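Local coordinates for AbiQ (Lactococcus lactis, PDB 4GLK), which cleaves RNA as the toxin of a type III toxin-antitoxin system and is neutralised by its cognate RNA antitoxin, AntiQ, at residues N82-L87 / Q116-Y121; N42-F47 / L157-A162; Y137-A140 / K144-Y147. The protein carries 1 engineered substitution. All blocks are in the same frame, centred on the assembly; numbering follows the deposited sequence.

Contact 1: residues N82-L87 / Q116-Y121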
# COMPACT_ATOMS: atom_id res chain seq x y z
N ASN A 82 -18.24 6.60 -8.66
CA ASN A 82 -18.00 7.23 -7.36
C ASN A 82 -16.61 6.81 -6.82
O ASN A 82 -16.44 5.65 -6.44
CB ASN A 82 -19.13 6.89 -6.37
CG ASN A 82 -18.91 7.40 -4.97
OD1 ASN A 82 -18.57 8.56 -4.76
ND2 ASN A 82 -19.09 6.55 -3.97
N PRO A 83 -15.59 7.71 -6.84
CA PRO A 83 -14.25 7.33 -6.35
C PRO A 83 -14.21 7.21 -4.83
O PRO A 83 -14.88 7.97 -4.13
CB PRO A 83 -13.33 8.44 -6.89
CG PRO A 83 -14.22 9.62 -7.05
CD PRO A 83 -15.63 9.12 -7.28
N LEU A 84 -13.47 6.23 -4.31
CA LEU A 84 -13.41 5.91 -2.87
C LEU A 84 -12.04 6.13 -2.23
O LEU A 84 -11.95 6.30 -1.02
CB LEU A 84 -13.82 4.43 -2.71
CG LEU A 84 -15.26 4.07 -2.26
CD1 LEU A 84 -16.31 4.91 -2.91
CD2 LEU A 84 -15.54 2.60 -2.51
N GLY A 85 -10.99 6.09 -3.05
CA GLY A 85 -9.63 6.26 -2.56
C GLY A 85 -8.53 5.89 -3.54
O GLY A 85 -8.80 5.76 -4.73
N TYR A 86 -7.29 5.74 -3.03
CA TYR A 86 -6.10 5.45 -3.85
C TYR A 86 -5.14 4.50 -3.20
O TYR A 86 -4.78 4.67 -2.03
CB TYR A 86 -5.29 6.74 -4.14
CG TYR A 86 -6.14 7.91 -4.59
CD1 TYR A 86 -6.59 8.01 -5.90
CD2 TYR A 86 -6.55 8.89 -3.68
CE1 TYR A 86 -7.41 9.06 -6.31
CE2 TYR A 86 -7.37 9.95 -4.08
CZ TYR A 86 -7.79 10.03 -5.40
OH TYR A 86 -8.56 11.09 -5.81
N LEU A 87 -4.61 3.58 -4.01
CA LEU A 87 -3.56 2.67 -3.62
C LEU A 87 -2.29 3.24 -4.16
O LEU A 87 -2.19 3.51 -5.35
CB LEU A 87 -3.77 1.28 -4.20
CG LEU A 87 -4.80 0.43 -3.57
CD1 LEU A 87 -4.95 -0.81 -4.40
CD2 LEU A 87 -4.42 0.08 -2.14
N GLN A 116 -15.03 -0.93 3.90
CA GLN A 116 -15.61 -2.21 3.49
C GLN A 116 -15.80 -2.20 1.96
O GLN A 116 -15.32 -3.11 1.28
CB GLN A 116 -16.94 -2.42 4.24
CG GLN A 116 -17.64 -3.77 3.99
CD GLN A 116 -19.06 -3.85 4.55
OE1 GLN A 116 -19.53 -4.93 4.92
NE2 GLN A 116 -19.79 -2.74 4.59
N LYS A 117 -16.41 -1.11 1.44
CA LYS A 117 -16.68 -0.87 0.02
C LYS A 117 -15.38 -0.83 -0.79
O LYS A 117 -15.34 -1.41 -1.87
CB LYS A 117 -17.49 0.43 -0.18
CG LYS A 117 -18.91 0.31 0.35
CD LYS A 117 -19.66 1.62 0.27
CE LYS A 117 -21.13 1.44 0.59
NZ LYS A 117 -21.83 0.59 -0.41
N GLN A 118 -14.33 -0.18 -0.25
CA GLN A 118 -13.00 -0.14 -0.89
C GLN A 118 -12.41 -1.55 -1.05
O GLN A 118 -11.82 -1.84 -2.09
CB GLN A 118 -12.03 0.71 -0.08
CG GLN A 118 -12.33 2.20 -0.09
CD GLN A 118 -11.38 2.94 0.81
OE1 GLN A 118 -11.09 2.52 1.95
NE2 GLN A 118 -10.89 4.07 0.35
N LEU A 119 -12.52 -2.39 -0.01
CA LEU A 119 -12.03 -3.78 -0.00
C LEU A 119 -12.81 -4.64 -0.98
O LEU A 119 -12.18 -5.40 -1.70
CB LEU A 119 -12.12 -4.39 1.40
CG LEU A 119 -11.30 -5.65 1.65
CD1 LEU A 119 -9.82 -5.44 1.31
CD2 LEU A 119 -11.43 -6.04 3.09
N ILE A 120 -14.17 -4.53 -1.01
CA ILE A 120 -14.92 -5.32 -2.00
C ILE A 120 -14.44 -4.98 -3.44
O ILE A 120 -14.26 -5.89 -4.25
CB ILE A 120 -16.47 -5.45 -1.83
CG1 ILE A 120 -17.28 -4.69 -2.89
CG2 ILE A 120 -16.99 -5.22 -0.41
CD1 ILE A 120 -18.28 -5.57 -3.58
N TYR A 121 -14.17 -3.67 -3.71
CA TYR A 121 -13.68 -3.24 -5.01
C TYR A 121 -12.29 -3.81 -5.28
O TYR A 121 -12.06 -4.37 -6.35
CB TYR A 121 -13.68 -1.72 -5.16
CG TYR A 121 -13.20 -1.30 -6.54
CD1 TYR A 121 -13.99 -1.49 -7.67
CD2 TYR A 121 -11.92 -0.77 -6.71
CE1 TYR A 121 -13.53 -1.16 -8.94
CE2 TYR A 121 -11.44 -0.46 -7.98
CZ TYR A 121 -12.25 -0.65 -9.09
OH TYR A 121 -11.80 -0.28 -10.33
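Leu84 meets segment 116-121 of helix 110-124 through apolar contacts, and Gln118 answers with an amide that reaches the strand backbone. In the apolar group, Leu84 CD2 lies 3.7 Å from Lys117 CB, while Leu84 CB rests against Gln118 CG at 3.7 Å. The leucine thus touches the aliphatic roots of two successive helical residues, and a branched apolar side chain suits this buried spot. Gln118 extends beyond CG (chi2 176°), which carries its amide past Leu84 toward the backbone.

The strand belongs to the antiparallel sheet of this ToxN/AbiQ toxin, a family placed in the SH3 clan. Helix 110-124 lies across one face of that sheet, the two short axes passing 8.8 Å apart at a signed crossing angle of -65°. On the other face the ring of Tyr86 packs against helix 58-66.

The polar group has a single bond between the segments, Gln118 NE2 to Leu84 O at 2.8 Å, weak because its N-H...O angle is only 124°. Gly85 suits its place beside this amide: its CA lies 3.9 Å from Gln118 NE2, and no side chain stands in the way. Lys117 shares only its methylene root with Leu84; its ammonium leads away to a salt bridge with Glu76, whose carboxylate also accepts from Asn82 ND2.

Contact 2: residues N42-F47 / L157-A162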
# COMPACT_ATOMS: atom_id res chain seq x y z
N ASN A 42 9.74 -12.96 -2.65
CA ASN A 42 8.88 -14.16 -2.55
C ASN A 42 8.68 -14.56 -1.10
O ASN A 42 7.59 -15.00 -0.72
CB ASN A 42 9.38 -15.32 -3.41
CG ASN A 42 8.69 -15.42 -4.75
OD1 ASN A 42 7.50 -15.77 -4.85
ND2 ASN A 42 9.41 -15.14 -5.82
N ASP A 43 9.72 -14.38 -0.27
CA ASP A 43 9.66 -14.64 1.17
C ASP A 43 8.97 -13.44 1.81
O ASP A 43 8.41 -13.54 2.91
CB ASP A 43 11.08 -14.80 1.75
CG ASP A 43 11.14 -14.99 3.26
OD1 ASP A 43 10.34 -15.79 3.79
OD2 ASP A 43 11.99 -14.34 3.91
N PHE A 44 9.00 -12.30 1.10
CA PHE A 44 8.45 -11.03 1.53
C PHE A 44 7.03 -10.81 1.10
O PHE A 44 6.68 -11.04 -0.05
CB PHE A 44 9.31 -9.87 1.02
CG PHE A 44 10.74 -9.96 1.49
CD1 PHE A 44 11.10 -9.54 2.76
CD2 PHE A 44 11.72 -10.52 0.67
CE1 PHE A 44 12.43 -9.63 3.19
CE2 PHE A 44 13.04 -10.60 1.10
CZ PHE A 44 13.39 -10.14 2.35
N ASN A 45 6.22 -10.35 2.05
CA ASN A 45 4.83 -9.97 1.80
C ASN A 45 4.76 -8.46 1.74
O ASN A 45 5.22 -7.79 2.66
CB ASN A 45 3.91 -10.53 2.86
CG ASN A 45 3.77 -12.04 2.82
OD1 ASN A 45 3.62 -12.68 1.76
ND2 ASN A 45 3.79 -12.64 4.00
N TYR A 46 4.23 -7.94 0.64
CA TYR A 46 4.12 -6.52 0.34
C TYR A 46 2.74 -5.98 0.61
O TYR A 46 1.74 -6.58 0.24
CB TYR A 46 4.53 -6.26 -1.10
CG TYR A 46 6.01 -6.02 -1.24
CD1 TYR A 46 6.90 -7.09 -1.35
CD2 TYR A 46 6.53 -4.73 -1.21
CE1 TYR A 46 8.27 -6.87 -1.47
CE2 TYR A 46 7.89 -4.50 -1.33
CZ TYR A 46 8.76 -5.58 -1.46
OH TYR A 46 10.10 -5.32 -1.52
N PHE A 47 2.72 -4.83 1.27
CA PHE A 47 1.51 -4.13 1.65
C PHE A 47 1.51 -2.72 1.10
O PHE A 47 2.52 -2.04 1.21
CB PHE A 47 1.37 -4.16 3.19
CG PHE A 47 1.23 -5.60 3.68
CD1 PHE A 47 -0.02 -6.19 3.80
CD2 PHE A 47 2.36 -6.38 3.91
CE1 PHE A 47 -0.15 -7.53 4.15
CE2 PHE A 47 2.23 -7.72 4.29
CZ PHE A 47 0.98 -8.28 4.41
N LEU A 157 16.47 -2.41 -0.63
CA LEU A 157 17.05 -1.94 0.64
C LEU A 157 16.05 -2.26 1.79
O LEU A 157 16.47 -2.75 2.84
CB LEU A 157 17.33 -0.42 0.55
CG LEU A 157 17.70 0.31 1.85
CD1 LEU A 157 19.14 0.04 2.24
CD2 LEU A 157 17.46 1.81 1.73
N LEU A 158 14.75 -2.05 1.55
CA LEU A 158 13.70 -2.32 2.54
C LEU A 158 13.64 -3.83 2.85
O LEU A 158 13.53 -4.19 4.01
CB LEU A 158 12.33 -1.80 2.08
CG LEU A 158 12.11 -0.28 2.01
CD1 LEU A 158 10.74 0.02 1.47
CD2 LEU A 158 12.14 0.36 3.41
N GLU A 159 13.80 -4.68 1.83
CA GLU A 159 13.86 -6.13 1.96
C GLU A 159 15.05 -6.55 2.81
O GLU A 159 14.87 -7.37 3.70
CB GLU A 159 13.93 -6.81 0.59
CG GLU A 159 12.59 -6.86 -0.13
CD GLU A 159 12.61 -7.43 -1.53
OE1 GLU A 159 11.56 -7.39 -2.20
OE2 GLU A 159 13.66 -7.95 -1.96
N ALA A 160 16.24 -5.95 2.59
CA ALA A 160 17.46 -6.21 3.35
C ALA A 160 17.27 -5.81 4.80
O ALA A 160 17.66 -6.56 5.69
CB ALA A 160 18.64 -5.45 2.76
N LYS A 161 16.62 -4.66 5.03
CA LYS A 161 16.36 -4.21 6.38
C LYS A 161 15.19 -4.91 7.09
O LYS A 161 15.22 -5.04 8.30
CB LYS A 161 16.40 -2.68 6.50
CG LYS A 161 17.81 -2.18 6.85
CD LYS A 161 18.74 -1.97 5.66
CE LYS A 161 20.10 -1.47 6.10
NZ LYS A 161 21.03 -2.58 6.43
N ALA A 162 14.22 -5.47 6.32
CA ALA A 162 13.10 -6.24 6.88
C ALA A 162 13.59 -7.56 7.48
O ALA A 162 13.16 -7.93 8.57
CB ALA A 162 12.06 -6.52 5.81
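Glu159 fills the space between two aromatic side chains, stacking on Phe44 and accepting a hydrogen bond from Tyr46. This is the tight part of the contact. Glu159 CG sits 3.8 Å from the centroid of the Phe44 ring and only 10° off its normal, a CH-pi contact over the face. The carboxylate continues the stack, its plane within 6° of the ring plane. Because the glutamate chain is extended beyond CG, with its first torsion placing CG beside the backbone N, methylenes and carboxylate run together along the ring. Glutamate suits the place by offering both an apolar stem for the phenyl group and an acceptor at its end.

Tyr46 OH donates to Glu159 OE1 at 2.6 Å, approaching from the anti side of the carboxylate and 26° out of its plane. OE1 also bonds Tyr137 OH of helix 126-143, which leaves this buried oxygen held by two tyrosine hydroxyls. In the fold, the contact joins the start of strand 45-52, an inner strand of the antiparallel sheet, to helix 155-166 near the C terminus. The Tyr46 ring is buried among Leu39, Met92 and Pro94 of the neighbouring strands, and its length lets the hydroxyl reach the carboxylate that the helix holds out.

The looser side lies toward Ala162, whose CB makes a single oblique approach to CE1 of the partly exposed Phe44 at 4.1 Å, a small methyl group that probably lets the helix pass close to the ring. Toward Lys156, Glu159 OE2 has just a long, weak ion pair.

Contact 3: residues Y137-A140 / K144-Y147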
# COMPACT_ATOMS: atom_id res chain seq x y z
N TYR A 137 7.42 -2.85 -8.99
CA TYR A 137 8.58 -3.53 -8.38
C TYR A 137 9.72 -3.72 -9.38
O TYR A 137 10.83 -3.27 -9.11
CB TYR A 137 8.15 -4.88 -7.80
CG TYR A 137 9.22 -5.58 -6.99
CD1 TYR A 137 9.43 -5.28 -5.65
CD2 TYR A 137 10.01 -6.58 -7.57
CE1 TYR A 137 10.39 -5.95 -4.90
CE2 TYR A 137 10.97 -7.26 -6.82
CZ TYR A 137 11.16 -6.94 -5.49
OH TYR A 137 12.11 -7.59 -4.75
N ARG A 138 9.42 -4.31 -10.55
CA ARG A 138 10.41 -4.59 -11.59
C ARG A 138 10.98 -3.32 -12.20
O ARG A 138 12.21 -3.22 -12.34
CB ARG A 138 9.82 -5.50 -12.67
CG ARG A 138 9.46 -6.90 -12.18
CD ARG A 138 9.06 -7.75 -13.36
NE ARG A 138 8.30 -8.95 -12.98
CZ ARG A 138 8.70 -10.19 -13.22
NH1 ARG A 138 9.88 -10.43 -13.78
NH2 ARG A 138 7.92 -11.21 -12.88
N LYS A 139 10.13 -2.36 -12.55
CA LYS A 139 10.58 -1.08 -13.15
C LYS A 139 11.49 -0.30 -12.21
O LYS A 139 12.51 0.22 -12.65
CB LYS A 139 9.38 -0.22 -13.58
CG LYS A 139 8.62 -0.79 -14.79
CD LYS A 139 8.99 -0.09 -16.09
CE LYS A 139 8.39 -0.78 -17.29
NZ LYS A 139 8.85 -0.15 -18.55
N ALA A 140 11.17 -0.27 -10.90
CA ALA A 140 12.01 0.46 -9.93
C ALA A 140 13.28 -0.27 -9.47
O ALA A 140 14.33 0.35 -9.34
CB ALA A 140 11.17 0.85 -8.71
N LYS A 144 15.33 -0.21 -13.23
CA LYS A 144 15.86 1.08 -12.80
C LYS A 144 15.35 2.22 -13.71
O LYS A 144 16.06 3.20 -13.94
CB LYS A 144 17.41 1.04 -12.67
CG LYS A 144 17.96 0.99 -11.23
CD LYS A 144 17.94 -0.37 -10.49
CE LYS A 144 18.44 -1.56 -11.28
NZ LYS A 144 19.84 -1.40 -11.79
N ASP A 145 14.09 2.07 -14.20
CA ASP A 145 13.34 3.05 -15.04
C ASP A 145 13.20 4.33 -14.25
O ASP A 145 12.77 4.30 -13.09
CB ASP A 145 11.95 2.50 -15.40
CG ASP A 145 11.05 3.43 -16.21
OD1 ASP A 145 10.58 4.45 -15.64
OD2 ASP A 145 10.73 3.08 -17.36
N GLY A 146 13.56 5.43 -14.90
CA GLY A 146 13.57 6.79 -14.37
C GLY A 146 12.37 7.21 -13.56
O GLY A 146 12.52 7.62 -12.42
N TYR A 147 11.17 7.12 -14.16
CA TYR A 147 9.93 7.55 -13.52
C TYR A 147 9.61 6.75 -12.26
O TYR A 147 9.27 7.33 -11.23
CB TYR A 147 8.75 7.56 -14.53
CG TYR A 147 7.43 7.98 -13.91
CD1 TYR A 147 7.05 9.31 -13.87
CD2 TYR A 147 6.57 7.03 -13.35
CE1 TYR A 147 5.84 9.70 -13.30
CE2 TYR A 147 5.37 7.41 -12.76
CZ TYR A 147 5.00 8.75 -12.74
OH TYR A 147 3.82 9.11 -12.16
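The CG of Asp145 stands anti to its own nitrogen (chi1 178°), and Lys139 bends at its second torsion (chi2 -101°); together these turns bring the lysine chain slantwise across the aspartate. Lys139 CD comes to 3.8 Å from Asp145 OD2, so aliphatic carbon does much of the touching. The charged ends form only a long salt bridge, with Lys139 NZ 3.9 Å from Asp145 OD2, and the ammonium has a second weak, long ion pair with Glu143. A flexible lysine suits this partly exposed site, since its methylenes can pack while its charge lies near two acids.

The backbone link is firmer. Asp145 N donates to Lys139 O over 2.9 Å with an N-H...O angle of 147°, tilted somewhat from the carbonyl plane. The donor lies six residues after the acceptor, against four in an alpha-helical bond, as befits a chain leaving its helix. Lys144 N also comes within 2.9 Å of Lys139 O. Lys144 has a positive phi, which swings the chain out of the helical path, and its CD passes 3.9 Å from Ala140 O.

Asp145 then takes up the N-cap position of the next helix, where its OD1 accepts from Tyr147 N at 3.1 Å in a weak capping bond. Aspartate suits this place because its short carboxylate can turn back to an amide of the first turn. One residue therefore helps end one helix and begin the next.

Around this corner, helix 126-143 packs Ala140 on Ser152 and sends the hydroxyl of Tyr137 to Lys156 of helix 155-166, while helix 146-151 points Tyr147 toward Arg69, in a cation-pi contact just ahead of strand 71-76.

From the N terminus, the chain first enters contact 2 at 42-47, at the start of strand 45-52, and closes that loop only at 157-162, 110 residues later. Contacts 1 and 3 both nest inside it, in series: contact 1 joins strand 79-94 to helix 110-124, and contact 3 then turns helix 126-143 into helix 146-151. No loops cross. Contacts 1 and 2 lie on opposite sides of the chain's centre, about 25 Å apart between centres, yet hold helices to neighbouring strands of one sheet. Contacts 2 and 3 touch directly through Tyr137 and Glu159, so the C-terminal helices and the sheet are tied together there.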